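Long-range contacts in PncC family amidohydrolase (Enterobacter asburiae, PDB 6L19), which probably hydrolyses the amide of nicotinamide mononucleotide, releasing ammonia: residues 17-22 against 164-169; 71-76 against 89-94. The protein carries 3 engineered substitutions. All blocks are in the same frame, centred on the assembly; numbering follows the deposited sequence.

Contact 1: 17-22 against 164-169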
# COMPACT_ATOMS: atom_id res chain seq x y z
N LYS A 17 16.45 -4.59 6.40
CA LYS A 17 17.29 -5.78 6.27
C LYS A 17 17.42 -6.51 7.60
O LYS A 17 17.36 -7.74 7.64
CB LYS A 17 18.67 -5.39 5.71
CG LYS A 17 19.52 -6.62 5.36
CD LYS A 17 20.98 -6.45 5.74
CE LYS A 17 21.94 -6.87 4.61
NZ LYS A 17 21.61 -8.20 4.00
N LYS A 18 17.57 -5.76 8.70
CA LYS A 18 17.61 -6.41 10.00
C LYS A 18 16.26 -7.04 10.34
O LYS A 18 16.20 -8.15 10.88
CB LYS A 18 18.02 -5.40 11.07
CG LYS A 18 19.48 -4.97 10.95
CD LYS A 18 19.82 -3.87 11.96
CE LYS A 18 21.27 -3.38 11.76
NZ LYS A 18 21.64 -2.32 12.74
N LEU A 19 15.17 -6.33 10.03
CA LEU A 19 13.84 -6.87 10.31
C LEU A 19 13.58 -8.13 9.48
O LEU A 19 13.04 -9.11 10.00
CB LEU A 19 12.79 -5.80 10.03
CG LEU A 19 11.38 -6.00 10.53
CD1 LEU A 19 11.40 -6.19 12.04
CD2 LEU A 19 10.54 -4.78 10.11
N ALA A 20 14.00 -8.13 8.21
CA ALA A 20 13.86 -9.32 7.36
C ALA A 20 14.48 -10.55 8.02
O ALA A 20 13.89 -11.64 8.04
CB ALA A 20 14.51 -9.06 6.00
N SER A 21 15.68 -10.40 8.57
CA SER A 21 16.35 -11.53 9.18
C SER A 21 15.67 -11.94 10.49
O SER A 21 15.48 -13.14 10.74
CB SER A 21 17.84 -11.19 9.37
OG SER A 21 18.37 -11.80 10.53
N LYS A 22 15.26 -10.97 11.32
CA LYS A 22 14.50 -11.31 12.53
C LYS A 22 13.22 -12.07 12.19
O LYS A 22 12.89 -13.06 12.85
CB LYS A 22 14.15 -10.06 13.33
CG LYS A 22 15.29 -9.46 14.13
CD LYS A 22 15.48 -10.18 15.44
CE LYS A 22 16.73 -9.67 16.15
NZ LYS A 22 16.75 -10.09 17.57
N ALA A 164 13.13 -3.04 17.64
CA ALA A 164 13.43 -2.98 19.07
C ALA A 164 12.62 -4.02 19.85
O ALA A 164 13.16 -4.70 20.73
CB ALA A 164 13.15 -1.59 19.62
N ALA A 165 11.32 -4.12 19.57
CA ALA A 165 10.46 -5.09 20.23
C ALA A 165 10.93 -6.52 20.03
O ALA A 165 10.63 -7.39 20.85
CB ALA A 165 9.02 -4.96 19.73
N LEU A 166 11.67 -6.80 18.95
CA LEU A 166 12.12 -8.15 18.64
C LEU A 166 13.60 -8.35 18.96
O LEU A 166 14.22 -9.29 18.44
CB LEU A 166 11.85 -8.46 17.17
CG LEU A 166 10.41 -8.38 16.67
CD1 LEU A 166 10.36 -8.56 15.16
CD2 LEU A 166 9.58 -9.44 17.34
N SER A 167 14.18 -7.50 19.81
CA SER A 167 15.62 -7.48 20.03
C SER A 167 15.99 -8.23 21.31
O SER A 167 15.29 -8.13 22.32
CB SER A 167 16.13 -6.04 20.13
OG SER A 167 17.31 -5.97 20.92
N ASP A 168 17.11 -8.96 21.26
CA ASP A 168 17.65 -9.62 22.44
C ASP A 168 18.04 -8.63 23.54
O ASP A 168 18.15 -9.02 24.71
CB ASP A 168 18.86 -10.47 22.04
CG ASP A 168 20.00 -9.64 21.48
OD1 ASP A 168 20.28 -9.73 20.27
OD2 ASP A 168 20.63 -8.88 22.26
N GLU A 169 18.25 -7.36 23.19
CA GLU A 169 18.71 -6.36 24.14
C GLU A 169 17.57 -5.75 24.95
O GLU A 169 17.84 -4.95 25.86
CB GLU A 169 19.46 -5.24 23.41
CG GLU A 169 20.69 -5.72 22.64
CD GLU A 169 21.69 -6.49 23.52
OE1 GLU A 169 21.80 -6.18 24.73
OE2 GLU A 169 22.35 -7.40 22.98

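Contact 2: 71-76 against 89-94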
# COMPACT_ATOMS: atom_id res chain seq x y z
N LEU A 71 -11.23 -1.67 7.26
CA LEU A 71 -10.53 -2.18 8.43
C LEU A 71 -11.46 -2.40 9.61
O LEU A 71 -10.99 -2.74 10.69
CB LEU A 71 -9.39 -1.23 8.82
CG LEU A 71 -8.28 -1.23 7.78
CD1 LEU A 71 -7.26 -0.15 8.09
CD2 LEU A 71 -7.64 -2.63 7.73
N GLY A 72 -12.76 -2.20 9.45
CA GLY A 72 -13.68 -2.51 10.54
C GLY A 72 -13.51 -1.66 11.77
O GLY A 72 -13.94 -2.06 12.85
N VAL A 73 -12.87 -0.48 11.66
CA VAL A 73 -12.82 0.43 12.80
C VAL A 73 -14.25 0.82 13.18
O VAL A 73 -15.08 1.10 12.32
CB VAL A 73 -11.95 1.65 12.46
CG1 VAL A 73 -12.05 2.71 13.56
CG2 VAL A 73 -10.49 1.24 12.23
N ARG A 74 -14.55 0.80 14.48
CA ARG A 74 -15.91 1.05 14.94
C ARG A 74 -16.27 2.53 14.77
O ARG A 74 -15.44 3.41 15.03
CB ARG A 74 -16.06 0.67 16.42
CG ARG A 74 -15.80 -0.81 16.74
CD ARG A 74 -16.98 -1.67 16.27
NE ARG A 74 -18.28 -1.09 16.64
CZ ARG A 74 -19.45 -1.39 16.07
NH1 ARG A 74 -19.53 -2.28 15.09
NH2 ARG A 74 -20.57 -0.79 16.49
N PRO A 75 -17.51 2.84 14.36
CA PRO A 75 -17.90 4.27 14.29
C PRO A 75 -17.72 5.00 15.60
O PRO A 75 -17.28 6.16 15.62
CB PRO A 75 -19.39 4.21 13.88
CG PRO A 75 -19.66 2.78 13.47
CD PRO A 75 -18.62 1.91 14.07
N GLU A 76 -18.03 4.33 16.71
CA GLU A 76 -17.91 4.95 18.03
C GLU A 76 -16.47 5.28 18.36
O GLU A 76 -16.19 6.30 19.00
CB GLU A 76 -18.52 4.02 19.09
CG GLU A 76 -19.97 3.66 18.80
CD GLU A 76 -20.13 2.30 18.10
OE1 GLU A 76 -19.28 1.93 17.26
OE2 GLU A 76 -21.13 1.60 18.40
N VAL A 89 -5.75 3.05 15.86
CA VAL A 89 -4.69 2.23 15.25
C VAL A 89 -4.67 0.83 15.84
O VAL A 89 -4.30 -0.13 15.14
CB VAL A 89 -3.29 2.89 15.37
CG1 VAL A 89 -3.15 4.06 14.39
CG2 VAL A 89 -2.99 3.31 16.81
N THR A 90 -5.08 0.66 17.10
CA THR A 90 -5.24 -0.69 17.64
C THR A 90 -6.24 -1.49 16.82
O THR A 90 -6.00 -2.65 16.48
CB THR A 90 -5.69 -0.64 19.10
OG1 THR A 90 -4.67 -0.02 19.88
CG2 THR A 90 -5.93 -2.06 19.64
N GLU A 91 -7.38 -0.87 16.48
CA GLU A 91 -8.37 -1.58 15.68
C GLU A 91 -7.86 -1.82 14.27
O GLU A 91 -8.04 -2.92 13.72
CB GLU A 91 -9.70 -0.81 15.67
CG GLU A 91 -10.37 -0.82 17.07
CD GLU A 91 -11.66 -0.02 17.14
OE1 GLU A 91 -12.28 0.25 16.09
OE2 GLU A 91 -12.06 0.36 18.27
N MET A 92 -7.19 -0.82 13.67
CA MET A 92 -6.63 -1.03 12.33
C MET A 92 -5.64 -2.20 12.33
O MET A 92 -5.64 -3.02 11.40
CB MET A 92 -5.93 0.23 11.78
CG MET A 92 -6.82 1.43 11.41
SD MET A 92 -5.88 3.02 11.24
CE MET A 92 -5.09 2.56 9.74
N ALA A 93 -4.79 -2.30 13.36
CA ALA A 93 -3.74 -3.32 13.38
C ALA A 93 -4.33 -4.72 13.56
O ALA A 93 -3.87 -5.67 12.92
CB ALA A 93 -2.75 -3.01 14.50
N ALA A 94 -5.35 -4.84 14.41
CA ALA A 94 -6.04 -6.12 14.58
C ALA A 94 -6.68 -6.58 13.27
O ALA A 94 -6.52 -7.74 12.87
CB ALA A 94 -7.11 -5.98 15.68
O HOH W 1 -12.65 -2.72 15.39

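Contact 1: 17-22 against 164-169
Lys-22 and Leu-166 carry the polar part of this contact, in which a lysine of helix 12-25 reaches the end of helix 147-165. The ammonium NZ of Lys-22 donates to the backbone O of Leu-166 at 2.8 Å, with a C=O...N angle of 143° and the donor tilted 17° from the carbonyl plane. A bend at chi2 (-81°) turns CD of Lys-22 toward this carbonyl, and CD and CE then follow the same oxygen at van der Waals range before NZ closes on it. Leu-166 is the first residue to leave helical geometry.

Beyond that bond, Asp-168 OD1 lies 4.5 Å from Lys-22 NZ, opposite charges too far apart for a salt bridge, and Asp-168 is poorly ordered. Just past the helix, Ser-167 OG accepts from Glu-169 N at 2.8 Å, an ST turn.

The apolar part is small: CD1 of Leu-19 meets CD1 of Leu-166 at 4.1 Å, the two side chains crossing obliquely. Leu-19 also packs on Leu-159 and Leu-162 of helix 147-165, and Leu-166 adds one touch at its end.

The ammonium sits on a carbonyl just past the end of helix 147-165, where the lysine's positive charge would be expected to favour the negative end of the helix dipole.

Contact 2: 71-76 against 89-94
Glu-91 of helix 86-100 reaches across to the backbone of Val-73 and Arg-74, in the turn that joins helix 64-71 to helix 75-81. Its CB lies 4.1 Å from CG2 of Val-73, and the two side chains cross at about a right angle. Beyond CG the chain is extended: chi2 177° sets CD, the carboxylate carbon, anti to CA. There OE1 accepts from Arg-74 N at 2.8 Å, nearly straight at the hydrogen (169°) and approached nearly along the C-O axis. CA and CG1 of Val-73 also lie close to OE1, the latter at 3.5 Å. A water that donates to Gly-72 O gives OE1 a second, weak bond, while OE2 is hydrogen-bonded to Thr-77 OG1.

Arg-74 is the N-cap residue of helix 75-81, so one carboxylate grips both the backbone entering that helix and a side chain of its first turn. The Arg-74 guanidinium turns instead to Glu-76, where NH2 meets the syn lone pair of OE2 at 3.1 Å in a salt bridge.

Met-92 is buried against Leu-71 and Val-73: its CG touches CD1 of Leu-71 at 3.7 Å and CG2 of Val-73 at 3.8 Å, and it packs against Ala-107 and Ser-109 of strand 104-110.

The two contacts lie on opposite sides of the chain's centre, 26 Å apart between centres and about 13 Å between nearest atoms, and share no helix. Contact 1 joins helix 12-25 to the end of helix 147-165, bringing the two ends of the chain together at the surface. Contact 2 falls within the sequence so enclosed and links the turn between helices 64-71 and 75-81 to helix 86-100, only 13 residues apart at the closest ends. Contact 2 rests on strands 104-110 and 30-35 of the mixed sheet, through Met-92 and Leu-71. Contact 1 brings the first and last helices side by side, whereas contact 2 joins neighbours in sequence.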